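Local coordinates for glycosyl hydrolases family 31 family protein (Aspergillus niger, PDB 6DRU) that hydrolyses terminal alpha-xylosyl residues from the non-reducing end of xyloglucan oligosaccharides, releasing alpha-xylose, at residues I19-V31 with R74-T86. Sequence-based numbering, arbitrary orientation.
Sequences ILIQPFGYDGFRV and RTLRNGNIILRTT. With NAG (2-acetamido-2-deoxy-beta-D-glucopyranose), chain L; MAN (alpha-D-mannopyranose), chain I.
The side-chain amide of Asn78 reaches into the hairpin turn of 19-31 and gives both N-H groups of ND2 to its backbone. ND2 of Asn78 bonds Gly25 O at 3.0 Å, almost in line with the carbonyl, and Gly28 O at 2.9 Å. The second bond falls on a lone pair of Gly28 O, which also accepts from Phe24 N. Both acceptors lie close to the amide plane. Asn78 CG is anti to its own backbone N (chi1 172°), which points the amide at the turn from Gly25 to Gly28. Pro23 CB packs against this amide, 3.5 Å from Asn78 ND2. Tyr2 OH bonds both Asn78 OD1 and Asp27 N, so the amide's other end is also held.

The two turns meet again at Asp27. Asp27 OD1 accepts from Asn80 N at 2.9 Å, on the anti side of the carboxylate. The carboxylate and the Asn80 amide are stacked, with planes 23° apart. Asp27 OD2 has a salt bridge to Arg234.

Further along, the Phe29 ring lies against the face of hairpin 74-86 that is turned to 19-31. Phe29 CZ lies 3.5 Å from Leu76 O, which sits at the ring edge. CE2 of Phe29 is 3.7 Å from both Ile81 CG2 and Leu83 CB. Ile21 CG2 extends the apolar packing to Leu83 CD2 at 3.6 Å.

The contact joins two beta-hairpins from different sheets in the N-terminal region, away from the xylose pocket. Polar bonds fix the turns at one end, and Phe29, Ile21, Ile81 and Leu83 pack between the sheets. Asp27 is probably kept ionised by Arg234 and the Asn80 N-H.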
loop_
_atom_site.group_PDB
_atom_site.type_symbol
_atom_site.label_atom_id
_atom_site.label_comp_id
_atom_site.label_asym_id
_atom_site.label_seq_id
_atom_site.Cartn_x
_atom_site.Cartn_y
_atom_site.Cartn_z
ATOM N N ILE A 19 11.644 -18.180 15.933
ATOM C CA ILE A 19 12.901 -18.476 15.253
ATOM C C ILE A 19 13.200 -19.956 15.436
ATOM O O ILE A 19 13.299 -20.441 16.570
ATOM C CB ILE A 19 14.066 -17.620 15.777
ATOM C CG1 ILE A 19 13.745 -16.126 15.677
ATOM C CG2 ILE A 19 15.338 -17.940 15.010
ATOM C CD1 ILE A 19 13.223 -15.523 16.963
ATOM N N LEU A 20 13.344 -20.673 14.322
ATOM C CA LEU A 20 13.623 -22.105 14.327
ATOM C C LEU A 20 15.010 -22.331 13.736
ATOM O O LEU A 20 15.209 -22.172 12.527
ATOM C CB LEU A 20 12.557 -22.868 13.542
ATOM C CG LEU A 20 12.793 -24.367 13.352
ATOM C CD1 LEU A 20 12.800 -25.080 14.693
ATOM C CD2 LEU A 20 11.743 -24.965 12.427
ATOM N N ILE A 21 15.964 -22.696 14.588
ATOM C CA ILE A 21 17.338 -22.964 14.180
ATOM C C ILE A 21 17.556 -24.470 14.235
ATOM O O ILE A 21 17.344 -25.097 15.281
ATOM C CB ILE A 21 18.348 -22.232 15.074
ATOM C CG1 ILE A 21 17.939 -20.770 15.259
ATOM C CG2 ILE A 21 19.745 -22.320 14.479
ATOM C CD1 ILE A 21 17.877 -20.342 16.709
ATOM N N GLN A 22 17.979 -25.051 13.114
ATOM C CA GLN A 22 18.210 -26.484 13.035
ATOM C C GLN A 22 19.591 -26.767 12.462
ATOM O O GLN A 22 20.056 -26.048 11.569
ATOM C CB GLN A 22 17.155 -27.168 12.154
ATOM C CG GLN A 22 15.725 -26.778 12.464
ATOM C CD GLN A 22 14.757 -27.254 11.400
ATOM O OE1 GLN A 22 14.775 -26.770 10.268
ATOM N NE2 GLN A 22 13.909 -28.210 11.758
ATOM N N PRO A 23 20.272 -27.802 12.953
ATOM C CA PRO A 23 21.473 -28.274 12.258
ATOM C C PRO A 23 21.096 -28.789 10.879
ATOM O O PRO A 23 20.087 -29.476 10.708
ATOM C CB PRO A 23 21.993 -29.394 13.166
ATOM C CG PRO A 23 20.795 -29.837 13.945
ATOM C CD PRO A 23 19.968 -28.604 14.149
ATOM N N PHE A 24 21.910 -28.438 9.886
ATOM C CA PHE A 24 21.574 -28.712 8.492
ATOM C C PHE A 24 22.850 -29.058 7.740
ATOM O O PHE A 24 23.688 -28.185 7.497
ATOM C CB PHE A 24 20.869 -27.513 7.858
ATOM C CG PHE A 24 19.832 -27.889 6.849
ATOM C CD1 PHE A 24 18.578 -28.309 7.254
ATOM C CD2 PHE A 24 20.107 -27.822 5.495
ATOM C CE1 PHE A 24 17.618 -28.659 6.326
ATOM C CE2 PHE A 24 19.152 -28.168 4.561
ATOM C CZ PHE A 24 17.904 -28.588 4.978
ATOM N N GLY A 25 22.987 -30.325 7.357
ATOM C CA GLY A 25 24.172 -30.781 6.664
ATOM C C GLY A 25 25.417 -30.731 7.542
ATOM O O GLY A 25 25.370 -30.504 8.752
ATOM N N TYR A 26 26.555 -30.957 6.890
ATOM C CA TYR A 26 27.838 -30.913 7.578
ATOM C C TYR A 26 28.195 -29.470 7.912
ATOM O O TYR A 26 28.238 -28.614 7.022
ATOM C CB TYR A 26 28.928 -31.544 6.717
ATOM C CG TYR A 26 28.833 -33.049 6.589
ATOM C CD1 TYR A 26 28.595 -33.846 7.700
ATOM C CD2 TYR A 26 28.990 -33.672 5.358
ATOM C CE1 TYR A 26 28.511 -35.220 7.588
ATOM C CE2 TYR A 26 28.908 -35.045 5.236
ATOM C CZ TYR A 26 28.668 -35.814 6.355
ATOM O OH TYR A 26 28.583 -37.183 6.244
ATOM N N ASP A 27 28.450 -29.206 9.194
ATOM C CA ASP A 27 28.942 -27.907 9.660
ATOM C C ASP A 27 28.014 -26.764 9.252
ATOM O O ASP A 27 28.466 -25.677 8.893
ATOM C CB ASP A 27 30.360 -27.643 9.147
ATOM C CG ASP A 27 31.220 -28.893 9.123
ATOM O OD1 ASP A 27 31.524 -29.435 10.206
ATOM O OD2 ASP A 27 31.599 -29.330 8.013
ATOM N N GLY A 28 26.709 -26.996 9.324
ATOM C CA GLY A 28 25.748 -26.004 8.880
ATOM C C GLY A 28 24.574 -25.875 9.826
ATOM O O GLY A 28 24.188 -26.824 10.512
ATOM N N PHE A 29 24.011 -24.667 9.859
ATOM C CA PHE A 29 22.774 -24.378 10.569
ATOM C C PHE A 29 21.782 -23.737 9.610
ATOM O O PHE A 29 22.169 -22.957 8.733
ATOM C CB PHE A 29 23.009 -23.451 11.767
ATOM C CG PHE A 29 23.484 -24.164 13.000
ATOM C CD1 PHE A 29 22.709 -25.151 13.584
ATOM C CD2 PHE A 29 24.701 -23.844 13.577
ATOM C CE1 PHE A 29 23.141 -25.811 14.721
ATOM C CE2 PHE A 29 25.139 -24.498 14.713
ATOM C CZ PHE A 29 24.357 -25.483 15.286
ATOM N N ARG A 30 20.507 -24.077 9.770
ATOM C CA ARG A 30 19.425 -23.463 9.013
ATOM C C ARG A 30 18.545 -22.664 9.963
ATOM O O ARG A 30 18.089 -23.191 10.983
ATOM C CB ARG A 30 18.592 -24.515 8.281
ATOM C CG ARG A 30 17.492 -23.915 7.424
ATOM C CD ARG A 30 16.598 -24.983 6.824
ATOM N NE ARG A 30 15.735 -24.427 5.787
ATOM C CZ ARG A 30 14.738 -25.089 5.210
ATOM N NH1 ARG A 30 14.469 -26.336 5.572
ATOM N NH2 ARG A 30 14.006 -24.501 4.273
ATOM N N VAL A 31 18.309 -21.398 9.629
ATOM C CA VAL A 31 17.550 -20.484 10.474
ATOM C C VAL A 31 16.316 -20.025 9.712
ATOM O O VAL A 31 16.416 -19.593 8.558
ATOM C CB VAL A 31 18.401 -19.279 10.914
ATOM C CG1 VAL A 31 17.556 -18.288 11.697
ATOM C CG2 VAL A 31 19.579 -19.743 11.746
ATOM N N ARG A 74 21.742 -20.306 25.310
ATOM C CA ARG A 74 21.897 -21.721 24.998
ATOM C C ARG A 74 23.002 -21.888 23.964
ATOM O O ARG A 74 23.477 -20.920 23.363
ATOM C CB ARG A 74 20.593 -22.342 24.478
ATOM C CG ARG A 74 19.358 -21.961 25.268
ATOM C CD ARG A 74 18.143 -22.744 24.812
ATOM N NE ARG A 74 17.222 -22.984 25.918
ATOM C CZ ARG A 74 17.144 -24.126 26.592
ATOM N NH1 ARG A 74 17.935 -25.141 26.273
ATOM N NH2 ARG A 74 16.273 -24.251 27.584
ATOM N N THR A 75 23.408 -23.139 23.756
ATOM C CA THR A 75 24.487 -23.465 22.834
ATOM C C THR A 75 24.162 -24.766 22.115
ATOM O O THR A 75 23.679 -25.721 22.729
ATOM C CB THR A 75 25.835 -23.585 23.566
ATOM O OG1 THR A 75 26.129 -22.355 24.242
ATOM C CG2 THR A 75 26.959 -23.896 22.588
ATOM N N LEU A 76 24.430 -24.795 20.811
ATOM C CA LEU A 76 24.208 -25.973 19.988
ATOM C C LEU A 76 25.372 -26.103 19.017
ATOM O O LEU A 76 25.820 -25.109 18.440
ATOM C CB LEU A 76 22.878 -25.888 19.224
ATOM C CG LEU A 76 22.076 -27.182 19.039
ATOM C CD1 LEU A 76 20.714 -26.875 18.435
ATOM C CD2 LEU A 76 22.816 -28.208 18.185
ATOM N N ARG A 77 25.861 -27.328 18.846
ATOM C CA ARG A 77 27.012 -27.588 17.996
ATOM C C ARG A 77 26.676 -28.665 16.977
ATOM O O ARG A 77 26.066 -29.685 17.311
ATOM C CB ARG A 77 28.233 -28.022 18.816
ATOM C CG ARG A 77 29.426 -28.416 17.960
ATOM C CD ARG A 77 30.671 -28.672 18.788
ATOM N NE ARG A 77 31.798 -29.054 17.942
ATOM C CZ ARG A 77 33.026 -29.286 18.390
ATOM N NH1 ARG A 77 33.295 -29.173 19.683
ATOM N NH2 ARG A 77 33.985 -29.630 17.542
ATOM N N ASN A 78 27.080 -28.424 15.732
ATOM C CA ASN A 78 26.947 -29.396 14.651
ATOM C C ASN A 78 28.216 -29.316 13.814
ATOM O O ASN A 78 28.465 -28.299 13.160
ATOM C CB ASN A 78 25.709 -29.118 13.798
ATOM C CG ASN A 78 25.653 -29.981 12.554
ATOM O OD1 ASN A 78 26.147 -31.109 12.543
ATOM N ND2 ASN A 78 25.057 -29.450 11.492
ATOM N N GLY A 79 29.015 -30.376 13.836
ATOM C CA GLY A 79 30.272 -30.343 13.107
ATOM C C GLY A 79 31.242 -29.384 13.766
ATOM O O GLY A 79 31.482 -29.447 14.977
ATOM N N ASN A 80 31.801 -28.471 12.974
ATOM C CA ASN A 80 32.744 -27.484 13.479
ATOM C C ASN A 80 32.114 -26.109 13.660
ATOM O O ASN A 80 32.827 -25.150 13.971
ATOM C CB ASN A 80 33.971 -27.390 12.562
ATOM C CG ASN A 80 33.620 -27.028 11.124
ATOM O OD1 ASN A 80 32.617 -26.366 10.858
ATOM N ND2 ASN A 80 34.458 -27.460 10.187
ATOM N N ILE A 81 30.801 -25.989 13.472
ATOM C CA ILE A 81 30.090 -24.731 13.674
ATOM C C ILE A 81 29.315 -24.820 14.981
ATOM O O ILE A 81 28.773 -25.878 15.329
ATOM C CB ILE A 81 29.164 -24.402 12.483
ATOM C CG1 ILE A 81 28.688 -22.951 12.557
ATOM C CG2 ILE A 81 27.964 -25.331 12.430
ATOM C CD1 ILE A 81 27.875 -22.518 11.356
ATOM N N ILE A 82 29.295 -23.719 15.728
ATOM C CA ILE A 82 28.605 -23.648 17.009
ATOM C C ILE A 82 27.681 -22.440 16.998
ATOM O O ILE A 82 28.061 -21.358 16.539
ATOM C CB ILE A 82 29.602 -23.557 18.186
ATOM C CG1 ILE A 82 30.333 -24.886 18.381
ATOM C CG2 ILE A 82 28.899 -23.145 19.471
ATOM C CD1 ILE A 82 31.207 -24.919 19.620
ATOM N N LEU A 83 26.468 -22.630 17.506
ATOM C CA LEU A 83 25.512 -21.550 17.690
ATOM C C LEU A 83 25.443 -21.186 19.165
ATOM O O LEU A 83 25.392 -22.064 20.031
ATOM C CB LEU A 83 24.126 -21.955 17.184
ATOM C CG LEU A 83 22.917 -21.275 17.833
ATOM C CD1 LEU A 83 22.776 -19.828 17.381
ATOM C CD2 LEU A 83 21.646 -22.062 17.551
ATOM N N ARG A 84 25.454 -19.886 19.447
ATOM C CA ARG A 84 25.332 -19.378 20.810
ATOM C C ARG A 84 24.261 -18.297 20.829
ATOM O O ARG A 84 24.457 -17.214 20.268
ATOM C CB ARG A 84 26.667 -18.832 21.320
ATOM C CG ARG A 84 27.675 -19.906 21.699
ATOM C CD ARG A 84 28.768 -19.349 22.600
ATOM N NE ARG A 84 29.677 -20.393 23.064
ATOM C CZ ARG A 84 30.858 -20.657 22.514
ATOM N NH1 ARG A 84 31.283 -19.952 21.474
ATOM N NH2 ARG A 84 31.616 -21.628 23.004
ATOM N N THR A 85 23.126 -18.593 21.460
ATOM C CA THR A 85 22.097 -17.583 21.664
ATOM C C THR A 85 22.493 -16.690 22.833
ATOM O O THR A 85 22.912 -17.180 23.885
ATOM C CB THR A 85 20.734 -18.230 21.921
ATOM O OG1 THR A 85 20.785 -19.015 23.119
ATOM C CG2 THR A 85 20.334 -19.119 20.750
ATOM N N THR A 86 22.375 -15.377 22.642
ATOM C CA THR A 86 22.801 -14.406 23.638
ATOM C C THR A 86 21.748 -13.311 23.747
ATOM O O THR A 86 20.749 -13.303 23.021
ATOM C CB THR A 86 24.170 -13.805 23.292
ATOM O OG1 THR A 86 24.148 -13.296 21.952
ATOM C CG2 THR A 86 25.270 -14.852 23.424
HETATM C C1 NAG L . 24.038 -30.654 24.025
HETATM C C2 NAG L . 23.399 -30.495 25.389
HETATM C C3 NAG L . 23.392 -29.077 25.828
HETATM C C4 NAG L . 24.780 -28.483 25.725
HETATM C C5 NAG L . 25.342 -28.701 24.338
HETATM C C6 NAG L . 26.766 -28.192 24.282
HETATM C C7 NAG L . 21.822 -32.361 25.701
HETATM C C8 NAG L . 20.409 -32.899 25.670
HETATM N N2 NAG L . 22.072 -31.006 25.359
HETATM O O3 NAG L . 22.892 -29.000 27.143
HETATM O O4 NAG L . 24.724 -27.101 25.993
HETATM O O5 NAG L . 25.322 -30.076 24.034
HETATM O O6 NAG L . 27.057 -27.752 22.974
HETATM O O7 NAG L . 22.741 -33.090 26.019
HETATM C C1 MAN I . 34.279 -14.568 24.589
HETATM C C2 MAN I . 35.050 -15.507 25.489
HETATM C C3 MAN I . 34.970 -16.916 24.941
HETATM C C4 MAN I . 33.541 -17.290 24.602
HETATM C C5 MAN I . 32.862 -16.180 23.828
HETATM C C6 MAN I . 31.410 -16.543 23.613
HETATM O O2 MAN I . 34.510 -15.478 26.790
HETATM O O3 MAN I . 35.459 -17.814 25.911
HETATM O O4 MAN I . 33.544 -18.461 23.818
HETATM O O5 MAN I . 32.933 -14.971 24.548
HETATM O O6 MAN I . 30.723 -16.436 24.840
#